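Local coordinates for kelch-like protein 7 (Homo sapiens, PDB 3II7), which serves as the substrate-specific adapter of a BTB-CUL3-RBX1 E3 ubiquitin ligase, its kelch-repeat domain, the part present here, being a six-bladed beta-propeller, at residues S94-A99 and H143-A148; Y153-S158 and K192-V197; W54-Y59 and Y75-D80. All blocks are in the same frame, centred on the assembly; numbering follows the deposited sequence. Where two conformers were deposited one is given.

Contacts 1 and 2 lie near the middle of the propeller, their centres 8 Å apart, and both pack neighbouring blades against each other; contact 2 is buried, contact 1 partly so. They share the sheet whose strands 144-148 and 151-155 are neighbours. Contact 3 stays within one blade, about 17 Å from the centre of the chain, and joins its two middle strands near one end, partly buried but with Val78 exposed; only Ala99 against Trp54 brings it to contact 1. Chemistry follows place: small and sulfur-bearing side chains fill the space between blades in contact 1, a histidine edge, a cysteine-leucine contact and a pair of glycines make contact 2, and backbone hydrogen bonds carry contact 3.

Contact 1: S94-A99 and H143-A148; sequences SLAACA and HGMVEA
Ala96 and Met145 meet between the innermost strands of two adjacent blades of the kelch propeller. Strands 96-99 and 144-148 run nearly parallel, 10° apart, with their axes 6.0 Å from each other at closest approach, and it is side chains that fill the space between. Ala96 is small enough to be enclosed: its CB lies over one face of the His143 imidazole, 3.7 Å from the ring centroid and 29° off the normal, a CH-pi contact. The same methyl also touches Met145, CB to CB 3.7 Å. The methionine runs extended through chi2 and then bends at chi3 (61°), a turn that places CE 3.5 Å from CA of Ala97. Its flexible, unbranched chain suits this role, since it can follow the neighbouring backbone past Ala96. Farther along, the Cys98 thiol settles on the methionine chain, with SG 3.9 Å from Met145 CG. At the end of the strands the CB of Glu147 lies 3.5 Å from the backbone O of Ala99, while the carboxylate turns away to Gly150 N. At the other end a water stands 2.7 Å from His143 O and also reaches Ser94 O. A hydrogen bond between His143 NE2 and Ser107 OG helps hold the ring with its face to Ala96. Each strand is bonded to the second strand of its own blade, Ala96 to Ser107 and Gly144 to Cys155, while Leu95, Ala97 and Ala99 turn the other way and pack on strand 50-54 of the preceding blade.

Contact 2: Y153-S158 and K192-V197; sequences YVCGGS and KNHGLV
The imidazole of His194 comes edge-on to Cys155, with the cysteine's backbone O lying in the ring plane. His194 NE2 gives Cys155 O a weak hydrogen bond of 3.0 Å, bent to 122° at the hydrogen. The thiol approaches the same ring edge, Cys155 SG being 3.6 Å from His194 NE2. Cys155 SG also packs on Leu196, whose CD1 is 3.4 Å away; the leucine CG stands anti to the backbone N (chi1 -164°), and both its methyls reach the sulfur. A compact, polarisable cysteine suits a place shared by a polar ring edge and a branched apolar chain. Beyond it the chain passes His194 CE1 at Gly156 and then meets Lys192, whose CB rests 3.8 Å from CA of Gly157. Both glycines have positive phi: at Gly156 a CB would clash with His194 CE1, while at Gly157 it would jam against the preceding carbonyl O. The extended lysine chain runs past Ser158, whose OG holds a water at 2.7 Å that also accepts a weak bond from Lys192 NZ. This Gly156-Gly157 pair, following the second strand of its blade, is the double glycine of the kelch motif, packed against the entry to the next blade's innermost strand.

Contact 3: W54-Y59 and Y75-D80; sequences WDNVVY and YNVVKD
The backbone O of Asn56 takes one hydrogen bond and one weaker CA-H...O contact from segment 75-80. Val77 N donates to Asn56 O at 2.8 Å, nearly along the C=O axis, while CA of Asn76 approaches Asn56 O at 3.4 Å and the CG2 methyl of Val77 packs beside them. Val58 and Tyr75 form an antiparallel hydrogen-bonded pair, each N bound to the other's O at 2.8 Å. Between these bonds Val57 and Asn76 make a non-hydrogen-bonded pair, where Val57 CA points its hydrogen at Tyr75 O. Beta-branched Val57 and Val58 suit this extended backbone. CG1 of Val77, the first residue of the turn after the strand, meets Val58 CG2 at 4.0 Å, the two side chains crossing at about a right angle. Asn56 is the third residue of a type I' turn running from Trp54 to Val57. Its positive phi of 73° is one that asparagine tolerates well, and its side-chain amide lies against CG2 of the more exposed Val78.

After Asn76 the chain turns, held by its own side chain: OD1 accepts a nearly straight bond from Lys79 N at 2.9 Å and a weak one from Val78 N, an Asx motif for which a short amide is well suited. CG of Tyr75 stands anti to the backbone N (chi1 178°), and at the far end of the ring the phenol OH donates to Asp80 OD1 at 2.6 Å. The other carboxylate oxygen of Asp80 forms a salt bridge with Arg40. Tyr75 also meets the ring of Trp82, the planes inclined at about 40°. A tyrosine near the end of the third strand, in the hairpin of 57-61 and 71-76, and a tryptophan on the next strand, 81-86, are the aromatic signature of the kelch repeat.

Contact 1: S94-A99 and H143-A148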
# COMPACT_ATOMS: atom_id res chain seq x y z
N SER A 94 -9.28 0.67 -5.99
CA SER A 94 -9.07 0.75 -4.52
C SER A 94 -8.83 -0.63 -3.90
O SER A 94 -9.12 -0.88 -2.72
CB SER A 94 -10.25 1.50 -3.85
OG SER A 94 -10.39 2.82 -4.43
N LEU A 95 -8.30 -1.53 -4.72
CA LEU A 95 -7.83 -2.85 -4.26
C LEU A 95 -6.46 -2.68 -3.58
O LEU A 95 -5.83 -1.63 -3.71
CB LEU A 95 -7.73 -3.81 -5.45
CG LEU A 95 -6.56 -3.67 -6.44
CD1 LEU A 95 -6.72 -4.73 -7.52
CD2 LEU A 95 -6.46 -2.28 -7.04
N ALA A 96 -6.04 -3.69 -2.85
CA ALA A 96 -4.74 -3.72 -2.23
C ALA A 96 -3.98 -4.90 -2.82
O ALA A 96 -4.57 -5.84 -3.36
CB ALA A 96 -4.86 -3.85 -0.72
N ALA A 97 -2.66 -4.83 -2.75
CA ALA A 97 -1.80 -5.88 -3.28
C ALA A 97 -0.56 -6.07 -2.46
O ALA A 97 -0.03 -5.10 -1.88
CB ALA A 97 -1.44 -5.60 -4.77
N CYS A 98 -0.04 -7.30 -2.45
CA CYS A 98 1.22 -7.62 -1.84
C CYS A 98 1.78 -8.90 -2.49
O CYS A 98 1.09 -9.53 -3.28
CB CYS A 98 1.12 -7.71 -0.32
SG CYS A 98 0.31 -9.18 0.27
N ALA A 99 3.01 -9.27 -2.15
CA ALA A 99 3.61 -10.48 -2.71
C ALA A 99 4.09 -11.40 -1.62
O ALA A 99 4.61 -10.95 -0.58
CB ALA A 99 4.79 -10.11 -3.60
N HIS A 143 -8.25 -0.35 1.84
CA HIS A 143 -7.59 -1.01 2.93
C HIS A 143 -6.10 -1.17 2.68
O HIS A 143 -5.62 -1.05 1.57
CB HIS A 143 -8.19 -2.42 3.13
CG HIS A 143 -8.18 -3.26 1.89
ND1 HIS A 143 -8.85 -2.90 0.74
CD2 HIS A 143 -7.58 -4.45 1.61
CE1 HIS A 143 -8.64 -3.80 -0.20
NE2 HIS A 143 -7.90 -4.77 0.31
N GLY A 144 -5.37 -1.46 3.74
CA GLY A 144 -3.97 -1.90 3.61
C GLY A 144 -3.82 -3.40 3.55
O GLY A 144 -4.64 -4.15 4.15
N MET A 145 -2.79 -3.87 2.84
CA MET A 145 -2.45 -5.28 2.82
C MET A 145 -0.96 -5.43 2.82
O MET A 145 -0.27 -4.76 2.00
CB MET A 145 -3.04 -6.02 1.62
CG MET A 145 -2.92 -7.56 1.72
SD MET A 145 -3.97 -8.57 0.59
CE MET A 145 -3.28 -7.95 -0.95
N VAL A 146 -0.43 -6.26 3.72
CA VAL A 146 1.02 -6.44 3.83
C VAL A 146 1.37 -7.88 4.10
O VAL A 146 0.64 -8.60 4.78
CB VAL A 146 1.60 -5.51 4.94
CG1 VAL A 146 1.10 -5.92 6.30
CG2 VAL A 146 3.12 -5.47 4.91
N GLU A 147 2.48 -8.31 3.55
CA GLU A 147 3.06 -9.61 3.88
C GLU A 147 3.98 -9.51 5.12
O GLU A 147 4.77 -8.54 5.28
CB GLU A 147 3.82 -10.15 2.70
CG GLU A 147 4.38 -11.55 2.90
CD GLU A 147 5.80 -11.59 3.55
OE1 GLU A 147 6.56 -10.58 3.55
OE2 GLU A 147 6.17 -12.66 4.01
N ALA A 148 3.86 -10.50 5.99
CA ALA A 148 4.69 -10.58 7.17
C ALA A 148 4.95 -12.04 7.53
O ALA A 148 4.02 -12.77 7.87
CB ALA A 148 4.02 -9.83 8.37
O HOH W 1 -6.45 -0.37 -0.95

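Contact 2: Y153-S158 and K192-V197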
# COMPACT_ATOMS: atom_id res chain seq x y z
N TYR A 153 -1.67 -9.96 5.72
CA TYR A 153 -2.54 -9.23 6.66
C TYR A 153 -3.27 -8.13 5.93
O TYR A 153 -2.68 -7.37 5.13
CB TYR A 153 -1.73 -8.60 7.77
CG TYR A 153 -1.07 -9.57 8.68
CD1 TYR A 153 -1.62 -9.91 9.91
CD2 TYR A 153 0.11 -10.19 8.31
CE1 TYR A 153 -1.01 -10.84 10.74
CE2 TYR A 153 0.74 -11.12 9.15
CZ TYR A 153 0.16 -11.44 10.37
OH TYR A 153 0.76 -12.35 11.21
N VAL A 154 -4.56 -8.02 6.21
CA VAL A 154 -5.37 -6.92 5.74
C VAL A 154 -5.96 -6.19 6.96
O VAL A 154 -6.34 -6.82 7.91
CB VAL A 154 -6.53 -7.46 4.90
CG1 VAL A 154 -7.51 -6.38 4.63
CG2 VAL A 154 -6.02 -8.06 3.60
N CYS A 155 -6.05 -4.86 6.89
CA CYS A 155 -6.77 -4.11 7.88
C CYS A 155 -7.34 -2.82 7.35
O CYS A 155 -6.79 -2.14 6.43
CB CYS A 155 -5.99 -3.82 9.13
SG CYS A 155 -4.60 -2.80 8.85
N GLY A 156 -8.44 -2.48 7.95
CA GLY A 156 -9.18 -1.27 7.67
C GLY A 156 -9.79 -1.26 6.28
O GLY A 156 -10.21 -2.30 5.76
N GLY A 157 -9.87 -0.08 5.71
CA GLY A 157 -10.63 0.13 4.49
C GLY A 157 -12.06 0.54 4.80
O GLY A 157 -12.42 0.82 5.95
N SER A 158 -12.89 0.60 3.76
CA SER A 158 -14.28 0.95 3.94
C SER A 158 -15.20 0.02 3.17
O SER A 158 -14.76 -0.72 2.28
CB SER A 158 -14.53 2.38 3.51
OG SER A 158 -14.26 2.54 2.13
N LYS A 192 -8.95 4.09 6.74
CA LYS A 192 -8.74 3.78 5.33
C LYS A 192 -7.68 4.75 4.81
O LYS A 192 -7.43 5.79 5.39
CB LYS A 192 -10.00 3.91 4.50
CG LYS A 192 -10.58 5.35 4.35
CD LYS A 192 -11.81 5.33 3.47
CE LYS A 192 -12.37 6.70 3.22
NZ LYS A 192 -13.37 6.72 2.08
N ASN A 193 -7.07 4.39 3.69
CA ASN A 193 -5.99 5.18 3.09
C ASN A 193 -4.79 5.41 4.00
O ASN A 193 -4.02 6.36 3.80
CB ASN A 193 -6.52 6.54 2.56
CG ASN A 193 -7.60 6.40 1.51
OD1 ASN A 193 -8.70 6.94 1.67
ND2 ASN A 193 -7.31 5.64 0.46
N HIS A 194 -4.61 4.50 4.96
CA HIS A 194 -3.52 4.49 5.90
C HIS A 194 -2.33 3.76 5.29
O HIS A 194 -2.46 2.95 4.38
CB HIS A 194 -3.93 3.77 7.21
CG HIS A 194 -4.52 2.40 7.01
ND1 HIS A 194 -5.71 2.21 6.37
CD2 HIS A 194 -4.13 1.18 7.45
CE1 HIS A 194 -6.01 0.93 6.36
NE2 HIS A 194 -5.09 0.27 7.02
N GLY A 195 -1.16 4.03 5.83
CA GLY A 195 0.01 3.24 5.55
C GLY A 195 -0.06 1.96 6.35
O GLY A 195 -0.67 1.92 7.42
N LEU A 196 0.60 0.93 5.84
CA LEU A 196 0.59 -0.39 6.50
C LEU A 196 1.89 -1.05 6.14
O LEU A 196 2.12 -1.42 4.96
CB LEU A 196 -0.61 -1.26 6.08
CG LEU A 196 -0.88 -2.44 7.03
CD1 LEU A 196 -1.36 -1.91 8.44
CD2 LEU A 196 -1.86 -3.46 6.43
N VAL A 197 2.76 -1.16 7.15
CA VAL A 197 4.12 -1.62 6.95
C VAL A 197 4.56 -2.56 8.03
O VAL A 197 4.27 -2.35 9.21
CB VAL A 197 5.12 -0.42 6.82
CG1 VAL A 197 4.76 0.45 5.61
CG2 VAL A 197 5.14 0.42 8.12
O HOH W 2 -13.11 4.03 0.14

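Contact 3: W54-Y59 and Y75-D80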
# COMPACT_ATOMS: atom_id res chain seq x y z
N TRP A 54 8.08 -7.75 -6.59
CA TRP A 54 8.59 -9.12 -6.40
C TRP A 54 9.71 -9.40 -7.40
O TRP A 54 9.53 -9.18 -8.59
CB TRP A 54 7.51 -10.19 -6.55
CG TRP A 54 8.05 -11.54 -6.32
CD1 TRP A 54 8.37 -12.46 -7.28
CD2 TRP A 54 8.45 -12.10 -5.07
NE1 TRP A 54 8.92 -13.57 -6.69
CE2 TRP A 54 8.97 -13.38 -5.34
CE3 TRP A 54 8.40 -11.65 -3.74
CZ2 TRP A 54 9.45 -14.22 -4.33
CZ3 TRP A 54 8.86 -12.49 -2.74
CH2 TRP A 54 9.38 -13.75 -3.04
N ASP A 55 10.85 -9.90 -6.90
CA ASP A 55 11.94 -10.42 -7.75
C ASP A 55 12.25 -9.52 -8.96
O ASP A 55 12.10 -9.89 -10.13
CB ASP A 55 11.62 -11.84 -8.19
CG ASP A 55 12.76 -12.53 -8.91
OD1 ASP A 55 13.95 -12.24 -8.62
OD2 ASP A 55 12.45 -13.37 -9.76
N ASN A 56 12.67 -8.31 -8.62
CA ASN A 56 13.12 -7.29 -9.57
C ASN A 56 12.05 -6.60 -10.42
O ASN A 56 12.40 -5.79 -11.29
CB ASN A 56 14.23 -7.83 -10.47
CG ASN A 56 15.48 -8.20 -9.70
OD1 ASN A 56 15.81 -7.57 -8.69
ND2 ASN A 56 16.20 -9.20 -10.19
N VAL A 57 10.78 -6.89 -10.13
CA VAL A 57 9.66 -6.34 -10.91
C VAL A 57 8.64 -5.62 -10.02
O VAL A 57 8.17 -6.20 -9.01
CB VAL A 57 8.95 -7.45 -11.72
CG1 VAL A 57 7.81 -6.85 -12.59
CG2 VAL A 57 9.96 -8.19 -12.61
N VAL A 58 8.29 -4.38 -10.42
CA VAL A 58 7.14 -3.66 -9.86
C VAL A 58 5.95 -3.95 -10.75
O VAL A 58 6.00 -3.72 -11.96
CB VAL A 58 7.34 -2.15 -9.81
CG1 VAL A 58 6.07 -1.46 -9.29
CG2 VAL A 58 8.58 -1.75 -8.93
N TYR A 59 4.88 -4.50 -10.15
CA TYR A 59 3.62 -4.75 -10.85
C TYR A 59 2.63 -3.67 -10.49
O TYR A 59 2.41 -3.39 -9.27
CB TYR A 59 3.04 -6.11 -10.45
CG TYR A 59 3.92 -7.26 -10.83
CD1 TYR A 59 3.73 -7.95 -12.03
CD2 TYR A 59 4.95 -7.66 -10.02
CE1 TYR A 59 4.55 -9.01 -12.38
CE2 TYR A 59 5.77 -8.73 -10.34
CZ TYR A 59 5.57 -9.41 -11.53
OH TYR A 59 6.39 -10.44 -11.86
N TYR A 75 7.38 -3.16 -14.32
CA TYR A 75 8.65 -2.46 -14.47
C TYR A 75 9.76 -3.29 -13.90
O TYR A 75 9.79 -3.54 -12.68
CB TYR A 75 8.58 -1.13 -13.78
CG TYR A 75 9.87 -0.34 -13.85
CD1 TYR A 75 10.37 0.11 -15.07
CD2 TYR A 75 10.58 -0.03 -12.67
CE1 TYR A 75 11.56 0.85 -15.12
CE2 TYR A 75 11.76 0.74 -12.72
CZ TYR A 75 12.23 1.16 -13.94
OH TYR A 75 13.38 1.86 -14.00
N ASN A 76 10.67 -3.74 -14.76
CA ASN A 76 11.84 -4.45 -14.34
C ASN A 76 12.89 -3.42 -13.87
O ASN A 76 13.41 -2.63 -14.67
CB ASN A 76 12.39 -5.33 -15.45
CG ASN A 76 13.55 -6.18 -14.98
OD1 ASN A 76 14.54 -5.65 -14.49
ND2 ASN A 76 13.41 -7.51 -15.08
N VAL A 77 13.16 -3.41 -12.58
CA VAL A 77 14.01 -2.37 -11.98
C VAL A 77 15.48 -2.46 -12.38
O VAL A 77 16.19 -1.44 -12.41
CB VAL A 77 13.91 -2.37 -10.44
CG1 VAL A 77 12.44 -2.15 -9.98
CG2 VAL A 77 14.54 -3.63 -9.84
N VAL A 78 15.94 -3.67 -12.69
CA VAL A 78 17.33 -3.89 -13.06
C VAL A 78 17.60 -3.52 -14.53
O VAL A 78 18.61 -2.90 -14.84
CB VAL A 78 17.71 -5.38 -12.79
CG1 VAL A 78 19.03 -5.75 -13.43
CG2 VAL A 78 17.74 -5.64 -11.26
N LYS A 79 16.67 -3.90 -15.40
CA LYS A 79 16.76 -3.57 -16.82
C LYS A 79 16.21 -2.16 -17.17
O LYS A 79 16.41 -1.67 -18.28
CB LYS A 79 16.03 -4.64 -17.64
CG LYS A 79 16.56 -6.08 -17.41
CD LYS A 79 15.71 -7.09 -18.16
CE LYS A 79 16.09 -8.53 -17.79
NZ LYS A 79 15.13 -9.53 -18.35
N ASP A 80 15.52 -1.52 -16.23
CA ASP A 80 14.89 -0.22 -16.48
C ASP A 80 13.99 -0.31 -17.71
O ASP A 80 14.09 0.51 -18.65
CB ASP A 80 15.97 0.87 -16.63
CG ASP A 80 15.39 2.27 -16.86
OD1 ASP A 80 14.33 2.61 -16.29
OD2 ASP A 80 16.03 3.03 -17.61